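Local coordinates for intracellular serine protease (Bacillus licheniformis, PDB 4ZOQ), which probably cleaves peptide bonds as a subtilisin-like serine endopeptidase, a lanthipeptide protease of the S8 family, at residues B[71-76]-B[106-111]; B[131-136]-B[168-173]. All blocks are in the same frame, centred on the assembly; numbering follows the deposited sequence.

Contact 1: B[71-76]-B[106-111]; sequences WNYIDG and YQVLDE
The side-chain amides of Asn72 and Gln107 stack across the contact with their planes 17° apart, Asn72 ND2 lying 3.4 Å from Gln107 OE1 at an angle too poor for a hydrogen bond. Both chains have CG anti to the backbone N, and Gln107 runs on extended, which brings its amide against that of Asn72. Beside them, the ring of Tyr73 carries Trp71 CD1 over the centre of one face, while its edge meets Tyr106 CD2 and the carbonyl oxygen of Gln107. The two tyrosines lie side by side and point the same way, with Tyr73 OH 3.3 Å from Tyr106 CD2 at the edge of the second ring. Their hydroxyls bond elsewhere, Tyr73 to Asp125 and Tyr106 to Asp129.

Two backbone bonds hold the segments in register about Asn72 and Gln107: Gln107 N gives to Trp71 O, and Tyr73 N gives to Gln107 O at 2.9 Å. After this single bridge the pairing ends and the chain enters a turn. Asn72 OD1 is gripped twice, by Ile74 N (2.7 Å), tilted 18° from the carbonyl plane, and by Asp75 N, which sits above that plane. The turn brings Ile74 over Leu109 and Asp110, its CD1 3.5 Å from Leu109 C and its CG2 near Asp110 OD2.

The arrangement is a single beta bridge followed by an Asx turn, on the C-terminal part of strand 102-110 in a subtilase fold; on that strand, Leu109 packs near Asp51 and His86 of the predicted charge relay system.

Contact 2: B[131-136]-B[168-173]; sequences HEVINI and LVFSSA
Val133 CG1 reaches the ring of Phe170 at its edge, in the plane, 3.7 Å from CD2. This valine methyl is anti to its backbone N (chi1 177°), whereas Phe170 CG is anti to the carbonyl carbon, and the two side chains meet at a slant. On the other side of the sheet Val169 touches two isoleucines of the neighbouring strand: its CG2 lies alongside Ile134, 4.1 Å from Ile134 CB, and its CG1 is 3.9 Å from Ile136 CD1.

These side chains are set by a parallel ladder pairing Val133 with Leu168, Ile134 with Val169, Asn135 with Phe170 and Ile136 with Ser171. Leu168 N gives to Glu132 O at 3.1 Å, Ile134 N to Leu168 O at 2.7 Å, Phe170 N to Ile134 O and Ile136 N to Phe170 O. The Phe170 N bond is close to straight, 175° at the hydrogen. The ladder slackens at its C-terminal end, where Ser172 N makes a weak bond of 3.3 Å to Ile136 O. CA-H...O contacts fill in between, such as Val169 CA to Ile134 O.

Further out, strand 46-51 bonds to the backbone of Val133 and Asn135, and Val200 to that of Val169 and Ser171, so both strands lie inside the sheet. Helices 275-297 and 303-313 pack over the face bearing Phe170. At the start of the segment Glu132 forms a salt bridge with Arg294.

Chemically, this is buried apolar packing in which neighbouring strands satisfy the backbone polar groups; its C-terminal end, with Asn135 near Asp51 and Ser172 near Ser276, lies beside the predicted catalytic residues.

How the contacts relate
Both contacts reach the same mixed, mainly parallel sheet, their centres about 17 Å apart. In chain order they come in series: contact 1 is complete before contact 2 begins, with helix 116-128 between them. Contact 1 joins segment 71-76, a short strand and the turn after it, to strand 102-110 near one side of the sheet, whereas contact 2 pairs two inner strands, 133-136 and 168-172; strand 46-51 lies between strands 102-110 and 133-136 and bonds to both. Direct touching comes where the rings of Tyr106 and His131 meet edge to face. Asp51, on the shared strand 46-51, has Leu109 of contact 1 and Asn135 of contact 2 as neighbours, so both contacts border the predicted catalytic centre.

Contact 1: B[71-76]-B[106-111]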
loop_
_atom_site.group_PDB
_atom_site.type_symbol
_atom_site.label_atom_id
_atom_site.label_comp_id
_atom_site.label_asym_id
_atom_site.label_seq_id
_atom_site.Cartn_x
_atom_site.Cartn_y
_atom_site.Cartn_z
ATOM N N TRP B 71 0.850 13.848 -6.522
ATOM C CA TRP B 71 -0.195 14.016 -7.507
ATOM C C TRP B 71 -1.535 13.392 -7.100
ATOM O O TRP B 71 -1.592 12.288 -6.561
ATOM C CB TRP B 71 0.277 13.432 -8.829
ATOM C CG TRP B 71 -0.541 13.867 -9.986
ATOM C CD1 TRP B 71 -1.338 13.096 -10.770
ATOM C CD2 TRP B 71 -0.682 15.214 -10.461
ATOM N NE1 TRP B 71 -1.940 13.874 -11.738
ATOM C CE2 TRP B 71 -1.562 15.180 -11.558
ATOM C CE3 TRP B 71 -0.140 16.444 -10.066
ATOM C CZ2 TRP B 71 -1.908 16.324 -12.274
ATOM C CZ3 TRP B 71 -0.489 17.585 -10.779
ATOM C CH2 TRP B 71 -1.358 17.514 -11.873
ATOM N N ASN B 72 -2.602 14.156 -7.295
ATOM C CA ASN B 72 -3.965 13.662 -7.181
ATOM C C ASN B 72 -4.484 13.254 -8.574
ATOM O O ASN B 72 -4.719 14.110 -9.433
ATOM C CB ASN B 72 -4.846 14.735 -6.541
ATOM C CG ASN B 72 -6.296 14.332 -6.420
ATOM O OD1 ASN B 72 -6.772 13.388 -7.057
ATOM N ND2 ASN B 72 -7.028 15.074 -5.585
ATOM N N TYR B 73 -4.650 11.955 -8.807
ATOM C CA TYR B 73 -5.060 11.485 -10.132
ATOM C C TYR B 73 -6.558 11.611 -10.349
ATOM O O TYR B 73 -7.044 11.462 -11.469
ATOM C CB TYR B 73 -4.613 10.038 -10.357
ATOM C CG TYR B 73 -3.112 9.913 -10.426
ATOM C CD1 TYR B 73 -2.445 9.924 -11.649
ATOM C CD2 TYR B 73 -2.352 9.834 -9.269
ATOM C CE1 TYR B 73 -1.072 9.829 -11.715
ATOM C CE2 TYR B 73 -0.975 9.745 -9.323
ATOM C CZ TYR B 73 -0.338 9.738 -10.545
ATOM O OH TYR B 73 1.038 9.641 -10.586
ATOM N N ILE B 74 -7.293 11.870 -9.278
ATOM C CA ILE B 74 -8.741 11.976 -9.373
ATOM C C ILE B 74 -9.123 13.355 -9.914
ATOM O O ILE B 74 -10.042 13.479 -10.719
ATOM C CB ILE B 74 -9.424 11.674 -8.007
ATOM C CG1 ILE B 74 -9.357 10.173 -7.743
ATOM C CG2 ILE B 74 -10.889 12.074 -8.012
ATOM C CD1 ILE B 74 -9.776 9.766 -6.355
ATOM N N ASP B 75 -8.435 14.389 -9.440
ATOM C CA ASP B 75 -8.734 15.747 -9.862
ATOM C C ASP B 75 -7.677 16.356 -10.778
ATOM O O ASP B 75 -7.805 17.504 -11.188
ATOM C CB ASP B 75 -8.902 16.630 -8.633
ATOM C CG ASP B 75 -10.088 16.224 -7.790
ATOM O OD1 ASP B 75 -10.942 15.453 -8.288
ATOM O OD2 ASP B 75 -10.145 16.659 -6.618
ATOM N N GLY B 76 -6.625 15.603 -11.083
ATOM C CA GLY B 76 -5.543 16.122 -11.905
ATOM C C GLY B 76 -4.836 17.331 -11.334
ATOM O O GLY B 76 -4.319 18.168 -12.085
ATOM N N TYR B 106 0.494 9.506 -3.649
ATOM C CA TYR B 106 -0.139 9.373 -4.950
ATOM C C TYR B 106 -1.606 9.098 -4.722
ATOM O O TYR B 106 -1.999 7.936 -4.522
ATOM C CB TYR B 106 0.481 8.247 -5.774
ATOM C CG TYR B 106 1.896 8.525 -6.244
ATOM C CD1 TYR B 106 2.963 8.514 -5.349
ATOM C CD2 TYR B 106 2.163 8.794 -7.574
ATOM C CE1 TYR B 106 4.252 8.756 -5.765
ATOM C CE2 TYR B 106 3.461 9.036 -8.012
ATOM C CZ TYR B 106 4.499 9.017 -7.099
ATOM O OH TYR B 106 5.784 9.258 -7.518
ATOM N N GLN B 107 -2.407 10.163 -4.762
ATOM C CA GLN B 107 -3.827 10.105 -4.407
ATOM C C GLN B 107 -4.688 9.504 -5.510
ATOM O O GLN B 107 -4.934 10.128 -6.542
ATOM C CB GLN B 107 -4.349 11.502 -4.038
ATOM C CG GLN B 107 -5.823 11.491 -3.658
ATOM C CD GLN B 107 -6.254 12.771 -2.959
ATOM O OE1 GLN B 107 -5.482 13.715 -2.847
ATOM N NE2 GLN B 107 -7.465 12.779 -2.432
ATOM N N VAL B 108 -5.134 8.277 -5.292
ATOM C CA VAL B 108 -5.972 7.587 -6.267
ATOM C C VAL B 108 -7.310 7.180 -5.674
ATOM O O VAL B 108 -8.129 6.564 -6.342
ATOM C CB VAL B 108 -5.260 6.355 -6.817
ATOM C CG1 VAL B 108 -3.929 6.745 -7.425
ATOM C CG2 VAL B 108 -5.044 5.332 -5.706
ATOM N N LEU B 109 -7.519 7.533 -4.414
ATOM C CA LEU B 109 -8.761 7.227 -3.710
ATOM C C LEU B 109 -9.357 8.485 -3.106
ATOM O O LEU B 109 -8.641 9.447 -2.771
ATOM C CB LEU B 109 -8.542 6.204 -2.583
ATOM C CG LEU B 109 -7.857 4.866 -2.859
ATOM C CD1 LEU B 109 -7.608 4.148 -1.540
ATOM C CD2 LEU B 109 -8.707 4.021 -3.785
ATOM N N ASP B 110 -10.678 8.504 -3.052
ATOM C CA ASP B 110 -11.412 9.435 -2.210
ATOM C C ASP B 110 -12.646 8.709 -1.708
ATOM O O ASP B 110 -12.680 7.480 -1.738
ATOM C CB ASP B 110 -11.732 10.750 -2.930
ATOM C CG ASP B 110 -12.517 10.557 -4.217
ATOM O OD1 ASP B 110 -13.019 9.441 -4.504
ATOM O OD2 ASP B 110 -12.623 11.562 -4.948
ATOM N N GLU B 111 -13.634 9.464 -1.233
ATOM C CA GLU B 111 -14.888 8.893 -0.754
ATOM C C GLU B 111 -15.500 7.775 -1.627
ATOM O O GLU B 111 -15.791 6.687 -1.126
ATOM C CB GLU B 111 -15.925 10.010 -0.613
ATOM C CG GLU B 111 -17.349 9.500 -0.806
ATOM C CD GLU B 111 -18.337 10.587 -1.169
ATOM O OE1 GLU B 111 -17.916 11.757 -1.337
ATOM O OE2 GLU B 111 -19.528 10.247 -1.361
#

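Contact 2: B[131-136]-B[168-173]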
loop_
_atom_site.group_PDB
_atom_site.type_symbol
_atom_site.label_atom_id
_atom_site.label_comp_id
_atom_site.label_asym_id
_atom_site.label_seq_id
_atom_site.Cartn_x
_atom_site.Cartn_y
_atom_site.Cartn_z
ATOM N N HIS B 131 11.250 6.204 -6.695
ATOM C CA HIS B 131 10.824 5.574 -5.436
ATOM C C HIS B 131 11.312 4.139 -5.354
ATOM O O HIS B 131 11.080 3.351 -6.267
ATOM C CB HIS B 131 9.299 5.598 -5.321
ATOM C CG HIS B 131 8.739 6.970 -5.119
ATOM N ND1 HIS B 131 8.561 7.864 -6.157
ATOM C CD2 HIS B 131 8.355 7.616 -3.994
ATOM C CE1 HIS B 131 8.081 8.999 -5.677
ATOM N NE2 HIS B 131 7.946 8.874 -4.370
ATOM N N GLU B 132 11.934 3.781 -4.240
ATOM C CA GLU B 132 12.448 2.425 -4.066
ATOM C C GLU B 132 11.413 1.465 -3.479
ATOM O O GLU B 132 11.541 0.246 -3.626
ATOM C CB GLU B 132 13.701 2.424 -3.191
ATOM C CG GLU B 132 14.913 3.152 -3.745
ATOM C CD GLU B 132 15.054 4.596 -3.248
ATOM O OE1 GLU B 132 14.032 5.329 -3.052
ATOM O OE2 GLU B 132 16.224 4.959 -2.977
ATOM N N VAL B 133 10.402 2.023 -2.816
ATOM C CA VAL B 133 9.319 1.244 -2.218
ATOM C C VAL B 133 7.923 1.831 -2.532
ATOM O O VAL B 133 7.719 3.051 -2.492
ATOM C CB VAL B 133 9.468 1.133 -0.688
ATOM C CG1 VAL B 133 8.272 0.362 -0.087
ATOM C CG2 VAL B 133 10.793 0.488 -0.315
ATOM N N ILE B 134 6.980 0.955 -2.879
ATOM C CA ILE B 134 5.586 1.341 -3.059
ATOM C C ILE B 134 4.656 0.616 -2.073
ATOM O O ILE B 134 4.746 -0.590 -1.850
ATOM C CB ILE B 134 5.107 1.078 -4.516
ATOM C CG1 ILE B 134 5.931 1.918 -5.504
ATOM C CG2 ILE B 134 3.607 1.364 -4.674
ATOM C CD1 ILE B 134 5.719 1.554 -6.956
ATOM N N ASN B 135 3.768 1.371 -1.463
ATOM C CA ASN B 135 2.780 0.778 -0.591
ATOM C C ASN B 135 1.382 1.008 -1.139
ATOM O O ASN B 135 0.983 2.165 -1.342
ATOM C CB ASN B 135 2.892 1.366 0.812
ATOM C CG ASN B 135 1.933 0.723 1.770
ATOM O OD1 ASN B 135 2.251 -0.277 2.441
ATOM N ND2 ASN B 135 0.736 1.261 1.817
ATOM N N ILE B 136 0.629 -0.071 -1.348
ATOM C CA ILE B 136 -0.756 0.069 -1.810
ATOM C C ILE B 136 -1.738 -0.554 -0.797
ATOM O O ILE B 136 -2.018 -1.751 -0.839
ATOM C CB ILE B 136 -0.974 -0.588 -3.212
ATOM C CG1 ILE B 136 0.051 -0.096 -4.229
ATOM C CG2 ILE B 136 -2.369 -0.288 -3.745
ATOM C CD1 ILE B 136 0.084 -0.920 -5.520
ATOM N N LEU B 168 10.282 -2.366 -4.735
ATOM C CA LEU B 168 9.406 -3.224 -3.944
ATOM C C LEU B 168 8.005 -2.661 -3.887
ATOM O O LEU B 168 7.821 -1.443 -3.798
ATOM C CB LEU B 168 9.953 -3.368 -2.536
ATOM C CG LEU B 168 11.251 -4.157 -2.569
ATOM C CD1 LEU B 168 12.063 -3.870 -1.339
ATOM C CD2 LEU B 168 10.928 -5.635 -2.683
ATOM N N VAL B 169 7.023 -3.549 -4.008
ATOM C CA VAL B 169 5.617 -3.172 -3.913
ATOM C C VAL B 169 4.933 -4.013 -2.840
ATOM O O VAL B 169 4.846 -5.230 -2.949
ATOM C CB VAL B 169 4.888 -3.358 -5.268
ATOM C CG1 VAL B 169 3.427 -2.938 -5.158
ATOM C CG2 VAL B 169 5.617 -2.589 -6.382
ATOM N N PHE B 170 4.420 -3.347 -1.820
ATOM C CA PHE B 170 3.759 -4.013 -0.718
ATOM C C PHE B 170 2.283 -3.685 -0.797
ATOM O O PHE B 170 1.923 -2.551 -1.096
ATOM C CB PHE B 170 4.361 -3.561 0.604
ATOM C CG PHE B 170 5.804 -3.927 0.747
ATOM C CD1 PHE B 170 6.181 -5.196 1.161
ATOM C CD2 PHE B 170 6.788 -3.021 0.392
ATOM C CE1 PHE B 170 7.507 -5.539 1.256
ATOM C CE2 PHE B 170 8.120 -3.353 0.491
ATOM C CZ PHE B 170 8.474 -4.622 0.924
ATOM N N SER B 171 1.434 -4.681 -0.542
ATOM C CA SER B 171 -0.004 -4.491 -0.656
ATOM C C SER B 171 -0.760 -5.146 0.498
ATOM O O SER B 171 -0.372 -6.198 0.974
ATOM C CB SER B 171 -0.488 -5.086 -1.984
ATOM O OG SER B 171 -1.718 -4.516 -2.347
ATOM N N SER B 172 -1.865 -4.550 0.911
ATOM C CA SER B 172 -2.692 -5.153 1.952
ATOM C C SER B 172 -3.466 -6.354 1.413
ATOM O O SER B 172 -3.943 -6.340 0.269
ATOM C CB SER B 172 -3.636 -4.119 2.551
ATOM O OG SER B 172 -4.351 -3.468 1.530
ATOM N N ALA B 173 -3.536 -7.413 2.213
ATOM C CA ALA B 173 -4.137 -8.657 1.758
ATOM C C ALA B 173 -5.658 -8.582 1.746
ATOM O O ALA B 173 -6.313 -9.364 1.090
ATOM C CB ALA B 173 -3.674 -9.801 2.619
#